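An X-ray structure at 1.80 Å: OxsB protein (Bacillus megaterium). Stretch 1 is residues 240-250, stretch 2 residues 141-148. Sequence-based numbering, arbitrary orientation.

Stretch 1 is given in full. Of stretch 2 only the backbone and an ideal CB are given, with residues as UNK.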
ATOM      1  N   GLU A 240       5.275 -11.542  -9.111  1.00 21.25           N
ATOM      2  CA  GLU A 240       5.666 -11.918  -7.749  1.00 21.69           C
ATOM      3  C   GLU A 240       7.125 -12.382  -7.724  1.00 26.71           C
ATOM      4  O   GLU A 240       7.630 -12.975  -8.683  1.00 25.42           O
ATOM      5  CB  GLU A 240       4.767 -13.045  -7.220  1.00 23.24           C
ATOM      6  CG  GLU A 240       3.326 -12.601  -6.913  1.00 22.32           C
ATOM      7  CD  GLU A 240       2.390 -13.777  -6.751  1.00 20.91           C
ATOM      8  OE1 GLU A 240       2.357 -14.629  -7.663  1.00 22.66           O
ATOM      9  OE2 GLU A 240       1.701 -13.853  -5.709  1.00 24.76           O
ATOM     10  N   GLY A 241       7.788 -12.151  -6.594  1.00 21.57           N
ATOM     11  CA  GLY A 241       9.203 -12.459  -6.487  1.00 21.62           C
ATOM     12  C   GLY A 241       9.580 -13.800  -5.882  1.00 22.00           C
ATOM     13  O   GLY A 241      10.722 -14.241  -6.051  1.00 23.30           O
ATOM     14  N   GLU A 242       8.643 -14.463  -5.197  1.00 21.51           N
ATOM     15  CA  GLU A 242       8.983 -15.644  -4.397  1.00 19.69           C
ATOM     16  C   GLU A 242       9.578 -16.758  -5.251  1.00 25.45           C
ATOM     17  O   GLU A 242      10.673 -17.260  -4.982  1.00 21.29           O
ATOM     18  CB  GLU A 242       7.740 -16.151  -3.660  1.00 22.54           C
ATOM     19  CG  GLU A 242       7.283 -15.284  -2.487  1.00 22.92           C
ATOM     20  CD  GLU A 242       6.357 -14.114  -2.868  1.00 24.86           C
ATOM     21  OE1 GLU A 242       6.249 -13.742  -4.058  1.00 21.24           O
ATOM     22  OE2 GLU A 242       5.753 -13.537  -1.932  1.00 27.65           O
ATOM     23  N   TYR A 243       8.840 -17.198  -6.266  1.00 22.33           N
ATOM     24  CA  TYR A 243       9.335 -18.295  -7.093  1.00 20.58           C
ATOM     25  C   TYR A 243      10.484 -17.860  -7.984  1.00 23.09           C
ATOM     26  O   TYR A 243      11.340 -18.681  -8.323  1.00 23.92           O
ATOM     27  CB  TYR A 243       8.212 -18.861  -7.960  1.00 22.95           C
ATOM     28  CG  TYR A 243       7.097 -19.519  -7.196  1.00 26.08           C
ATOM     29  CD1 TYR A 243       7.226 -19.828  -5.855  1.00 24.16           C
ATOM     30  CD2 TYR A 243       5.901 -19.838  -7.836  1.00 24.66           C
ATOM     31  CE1 TYR A 243       6.196 -20.424  -5.159  1.00 25.20           C
ATOM     32  CE2 TYR A 243       4.869 -20.431  -7.151  1.00 27.61           C
ATOM     33  CZ  TYR A 243       5.016 -20.723  -5.818  1.00 30.06           C
ATOM     34  OH  TYR A 243       3.984 -21.330  -5.143  1.00 30.53           O
ATOM     35  N   THR A 244      10.515 -16.581  -8.365  1.00 23.13           N
ATOM     36  CA  THR A 244      11.660 -16.036  -9.079  1.00 22.99           C
ATOM     37  C   THR A 244      12.939 -16.229  -8.268  1.00 27.05           C
ATOM     38  O   THR A 244      13.945 -16.732  -8.782  1.00 22.46           O
ATOM     39  CB  THR A 244      11.416 -14.555  -9.379  1.00 26.01           C
ATOM     40  OG1 THR A 244      10.399 -14.424 -10.382  1.00 26.23           O
ATOM     41  CG2 THR A 244      12.698 -13.864  -9.862  1.00 25.95           C
ATOM     42  N   LEU A 245      12.909 -15.853  -6.991  1.00 22.79           N
ATOM     43  CA  LEU A 245      14.114 -15.985  -6.170  1.00 20.37           C
ATOM     44  C   LEU A 245      14.445 -17.450  -5.925  1.00 24.60           C
ATOM     45  O   LEU A 245      15.611 -17.845  -5.998  1.00 24.19           O
ATOM     46  CB  LEU A 245      13.957 -15.217  -4.851  1.00 20.73           C
ATOM     47  CG  LEU A 245      13.962 -13.688  -4.990  1.00 24.02           C
ATOM     48  CD1 LEU A 245      13.590 -13.035  -3.663  1.00 20.29           C
ATOM     49  CD2 LEU A 245      15.338 -13.217  -5.424  1.00 28.07           C
ATOM     50  N   ARG A 246      13.426 -18.278  -5.669  1.00 22.36           N
ATOM     51  CA  ARG A 246      13.642 -19.722  -5.599  1.00 24.85           C
ATOM     52  C   ARG A 246      14.413 -20.228  -6.816  1.00 25.41           C
ATOM     53  O   ARG A 246      15.349 -21.034  -6.690  1.00 21.41           O
ATOM     54  CB  ARG A 246      12.289 -20.443  -5.504  1.00 24.09           C
ATOM     55  CG  ARG A 246      12.390 -21.958  -5.555  1.00 22.77           C
ATOM     56  CD  ARG A 246      11.037 -22.568  -5.969  1.00 24.79           C
ATOM     57  NE  ARG A 246      10.678 -22.237  -7.344  1.00 25.12           N
ATOM     58  CZ  ARG A 246       9.474 -22.428  -7.874  1.00 31.07           C
ATOM     59  NH1 ARG A 246       8.499 -22.953  -7.147  1.00 31.76           N
ATOM     60  NH2 ARG A 246       9.248 -22.098  -9.135  1.00 30.10           N
ATOM     61  N   ASP A 247      14.021 -19.779  -8.003  1.00 25.39           N
ATOM     62  CA  ASP A 247      14.616 -20.316  -9.224  1.00 28.78           C
ATOM     63  C   ASP A 247      15.982 -19.707  -9.512  1.00 23.57           C
ATOM     64  O   ASP A 247      16.842 -20.385 -10.080  1.00 27.04           O
ATOM     65  CB  ASP A 247      13.663 -20.116 -10.413  1.00 25.31           C
ATOM     66  CG  ASP A 247      12.513 -21.113 -10.405  1.00 25.98           C
ATOM     67  OD1 ASP A 247      12.462 -21.978  -9.516  1.00 25.96           O
ATOM     68  OD2 ASP A 247      11.645 -21.034 -11.311  1.00 26.88           O
ATOM     69  N   LEU A 248      16.216 -18.451  -9.108  1.00 24.90           N
ATOM     70  CA  LEU A 248      17.564 -17.895  -9.220  1.00 25.56           C
ATOM     71  C   LEU A 248      18.545 -18.655  -8.338  1.00 26.28           C
ATOM     72  O   LEU A 248      19.714 -18.823  -8.706  1.00 27.21           O
ATOM     73  CB  LEU A 248      17.562 -16.419  -8.845  1.00 23.47           C
ATOM     74  CG  LEU A 248      16.847 -15.500  -9.838  1.00 28.04           C
ATOM     75  CD1 LEU A 248      16.885 -14.086  -9.317  1.00 24.08           C
ATOM     76  CD2 LEU A 248      17.519 -15.595 -11.195  1.00 28.91           C
ATOM     77  N   ILE A 249      18.076 -19.126  -7.185  1.00 22.09           N
ATOM     78  CA  ILE A 249      18.902 -19.947  -6.303  1.00 22.03           C
ATOM     79  C   ILE A 249      19.206 -21.280  -6.970  1.00 28.43           C
ATOM     80  O   ILE A 249      20.344 -21.758  -6.947  1.00 27.16           O
ATOM     81  CB  ILE A 249      18.199 -20.125  -4.948  1.00 22.16           C
ATOM     82  CG1 ILE A 249      18.193 -18.797  -4.172  1.00 24.21           C
ATOM     83  CG2 ILE A 249      18.831 -21.240  -4.118  1.00 26.33           C
ATOM     84  CD1 ILE A 249      17.236 -18.792  -2.992  1.00 25.71           C
ATOM     85  N   LYS A 250      18.199 -21.895  -7.596  1.00 25.93           N
ATOM     86  CA  LYS A 250      18.478 -23.101  -8.370  1.00 26.00           C
ATOM     87  C   LYS A 250      19.470 -22.814  -9.495  1.00 29.23           C
ATOM     88  O   LYS A 250      20.381 -23.614  -9.746  1.00 34.14           O
ATOM     89  CB  LYS A 250      17.178 -23.689  -8.927  1.00 26.65           C
ATOM     90  CG  LYS A 250      16.239 -24.191  -7.843  1.00 30.02           C
ATOM     91  CD  LYS A 250      14.850 -24.499  -8.431  1.00 37.92           C
ATOM     92  CE  LYS A 250      14.696 -25.950  -8.815  1.00 52.50           C
ATOM     93  NZ  LYS A 250      14.085 -26.726  -7.691  1.00 71.60           N
ATOM     94  N   UNK A 141       9.955  -8.022   2.799  1.00 20.11           N
ATOM     95  CA  UNK A 141       9.738  -8.847   3.983  1.00 22.28           C
ATOM     96  C   UNK A 141       9.133 -10.207   3.675  1.00 23.34           C
ATOM     97  O   UNK A 141       9.468 -11.206   4.320  1.00 21.54           O
ATOM     98  CB  UNK A 141       8.832  -8.104   4.967  1.00 22.28           C
ATOM     99  N   UNK A 142       8.204 -10.265   2.707  1.00 22.03           N
ATOM    100  CA  UNK A 142       7.630 -11.560   2.359  1.00 17.77           C
ATOM    101  C   UNK A 142       8.542 -12.380   1.457  1.00 19.35           C
ATOM    102  O   UNK A 142       8.477 -13.613   1.489  1.00 23.20           O
ATOM    103  CB  UNK A 142       6.275 -11.363   1.676  1.00 17.77           C
ATOM    104  N   UNK A 143       9.368 -11.744   0.631  1.00 19.89           N
ATOM    105  CA  UNK A 143      10.367 -12.519  -0.105  1.00 18.13           C
ATOM    106  C   UNK A 143      11.338 -13.182   0.862  1.00 18.70           C
ATOM    107  O   UNK A 143      11.663 -14.366   0.724  1.00 20.10           O
ATOM    108  CB  UNK A 143      11.125 -11.628  -1.091  1.00 18.13           C
ATOM    109  N   UNK A 144      11.797 -12.423   1.859  1.00 21.80           N
ATOM    110  CA  UNK A 144      12.666 -12.983   2.896  1.00 19.14           C
ATOM    111  C   UNK A 144      12.003 -14.145   3.612  1.00 20.25           C
ATOM    112  O   UNK A 144      12.601 -15.223   3.765  1.00 23.58           O
ATOM    113  CB  UNK A 144      13.052 -11.903   3.909  1.00 19.14           C
ATOM    114  N   UNK A 145      10.776 -13.947   4.105  1.00 21.78           N
ATOM    115  CA  UNK A 145      10.184 -15.002   4.922  1.00 19.73           C
ATOM    116  C   UNK A 145       9.868 -16.251   4.102  1.00 21.48           C
ATOM    117  O   UNK A 145       9.987 -17.376   4.620  1.00 20.53           O
ATOM    118  CB  UNK A 145       8.911 -14.489   5.598  1.00 19.73           C
ATOM    119  N   UNK A 146       9.478 -16.076   2.841  1.00 20.83           N
ATOM    120  CA  UNK A 146       9.294 -17.222   1.951  1.00 20.81           C
ATOM    121  C   UNK A 146      10.589 -18.036   1.833  1.00 19.69           C
ATOM    122  O   UNK A 146      10.586 -19.263   1.998  1.00 22.70           O
ATOM    123  CB  UNK A 146       8.836 -16.752   0.569  1.00 20.81           C
ATOM    124  N   UNK A 147      11.708 -17.360   1.543  1.00 20.29           N
ATOM    125  CA  UNK A 147      12.985 -18.055   1.385  1.00 21.74           C
ATOM    126  C   UNK A 147      13.443 -18.706   2.687  1.00 24.89           C
ATOM    127  O   UNK A 147      14.009 -19.813   2.669  1.00 22.31           O
ATOM    128  CB  UNK A 147      14.056 -17.082   0.888  1.00 21.74           C
ATOM    129  N   UNK A 148      13.226 -18.035   3.830  1.00 22.90           N
ATOM    130  CA  UNK A 148      13.620 -18.636   5.106  1.00 20.38           C
ATOM    131  C   UNK A 148      12.771 -19.854   5.440  1.00 22.00           C
ATOM    132  O   UNK A 148      13.297 -20.875   5.916  1.00 21.99           O
ATOM    133  CB  UNK A 148      13.514 -17.606   6.232  1.00 20.38           C
TER

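Stretch 2 is one helical segment, crossing the helix of stretch 1 at 51°. No hydrogen bond joins the two, so fit is mostly a matter of shape.

Position 141 lies out of reach of stretch 1. Its helical angles (-64/-38) are open to most residues, and nothing visible selects one. The deposited residue is Gly 141.

Position 142 points sideways. Its ideal CB is 4.2 Å from Glu 242 OE2, so a small polar side chain would suit, and a basic one could answer the charge. It is Thr 142, chi1 p. Its OG1 is 3.8 Å from Glu 242 OE2, too far for a hydrogen bond; both atoms find partners elsewhere in the structure.

Position 143 also points sideways. Gly 241 leaves room here, and Leu 245 offers a methyl, CD1, 3.8 Å from the ideal CB. Leucine, methionine or another apolar residue would suit. It is Leu 143, rotamer m,t. CD2 reaches the backbone, 3.4 Å from Gly 241 C and 3.3 Å from Glu 242 N. A CB on Gly 241 would fall 2.8 Å from Leu 143 CD2, a clash.

Position 144 points away, and stretch 1 sets no demand on it. It is Ser 144.

Position 145 is out of reach too, and many residues would serve. It is Ser 145, whose OG lies near carbonyls of the preceding turn.

Position 146 points toward stretch 1. Its ideal CB is 3.7 Å from Glu 242 CG, and beyond it lie the CH2 groups of Glu 242, the ring of Tyr 243 and the stem of Arg 246. A long or flat side chain could lie along them: an aromatic ring, or methionine. It is Tyr 146, chi1 t. Glu 242 CB sits over one ring face, 3.8 Å from the centroid of the Tyr 146 ring, a CH-pi contact. The hydroxyl reaches further: Tyr 146 OH is 3.5 Å from Tyr 243 CD1, at that ring's edge, and 3.7 Å from Arg 246 CD.

Position 147 points sideways, with Ile 249 CD1 5.3 Å from its ideal CB and Leu 245 nearby. A branched or flexible apolar chain would suit. It is Leu 147, rotamer m,t. Its CD1 meets Leu 245 CD1 at 3.9 Å, and its CD2 meets Ile 249 CD1 at 3.8 Å.

Position 148 is out of reach and unconstrained by stretch 1. It is Arg 148, bonded elsewhere in the structure.

Stretch 2, residues 141-148: GTLSSYLR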
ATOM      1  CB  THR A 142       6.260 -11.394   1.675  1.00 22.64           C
ATOM      2  OG1 THR A 142       6.433 -10.690   0.439  1.00 23.80           O
ATOM      3  CG2 THR A 142       5.317 -10.595   2.564  1.00 24.55           C
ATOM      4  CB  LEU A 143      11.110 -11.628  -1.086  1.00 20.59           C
ATOM      5  CG  LEU A 143      10.232 -11.008  -2.159  1.00 21.55           C
ATOM      6  CD1 LEU A 143      11.079 -10.063  -3.047  1.00 22.23           C
ATOM      7  CD2 LEU A 143       9.579 -12.157  -2.961  1.00 23.00           C
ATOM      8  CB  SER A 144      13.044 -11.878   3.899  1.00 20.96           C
ATOM      9  OG  SER A 144      13.736 -12.413   5.017  1.00 25.39           O
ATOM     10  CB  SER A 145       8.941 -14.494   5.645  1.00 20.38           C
ATOM     11  OG  SER A 145       7.886 -14.174   4.724  1.00 18.74           O
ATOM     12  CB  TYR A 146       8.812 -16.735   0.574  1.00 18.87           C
ATOM     13  CG  TYR A 146       8.883 -17.836  -0.463  1.00 20.82           C
ATOM     14  CD1 TYR A 146       7.889 -18.793  -0.554  1.00 22.42           C
ATOM     15  CD2 TYR A 146      10.000 -17.958  -1.286  1.00 23.29           C
ATOM     16  CE1 TYR A 146       7.985 -19.835  -1.477  1.00 24.36           C
ATOM     17  CE2 TYR A 146      10.112 -18.992  -2.194  1.00 22.57           C
ATOM     18  CZ  TYR A 146       9.101 -19.918  -2.292  1.00 25.71           C
ATOM     19  OH  TYR A 146       9.230 -20.945  -3.198  1.00 29.13           O
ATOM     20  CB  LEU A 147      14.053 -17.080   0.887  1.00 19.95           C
ATOM     21  CG  LEU A 147      13.842 -16.566  -0.540  1.00 19.58           C
ATOM     22  CD1 LEU A 147      14.915 -15.503  -0.885  1.00 22.01           C
ATOM     23  CD2 LEU A 147      13.859 -17.692  -1.571  1.00 21.38           C
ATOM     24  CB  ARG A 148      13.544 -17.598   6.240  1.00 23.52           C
ATOM     25  CG  ARG A 148      14.587 -16.504   6.083  1.00 22.70           C
ATOM     26  CD  ARG A 148      14.472 -15.454   7.187  1.00 23.25           C
ATOM     27  NE  ARG A 148      15.537 -14.461   7.090  1.00 23.76           N
ATOM     28  CZ  ARG A 148      15.501 -13.278   7.703  1.00 25.41           C
ATOM     29  NH1 ARG A 148      14.450 -12.945   8.447  1.00 22.89           N
ATOM     30  NH2 ARG A 148      16.503 -12.429   7.566  1.00 27.01           N
TER
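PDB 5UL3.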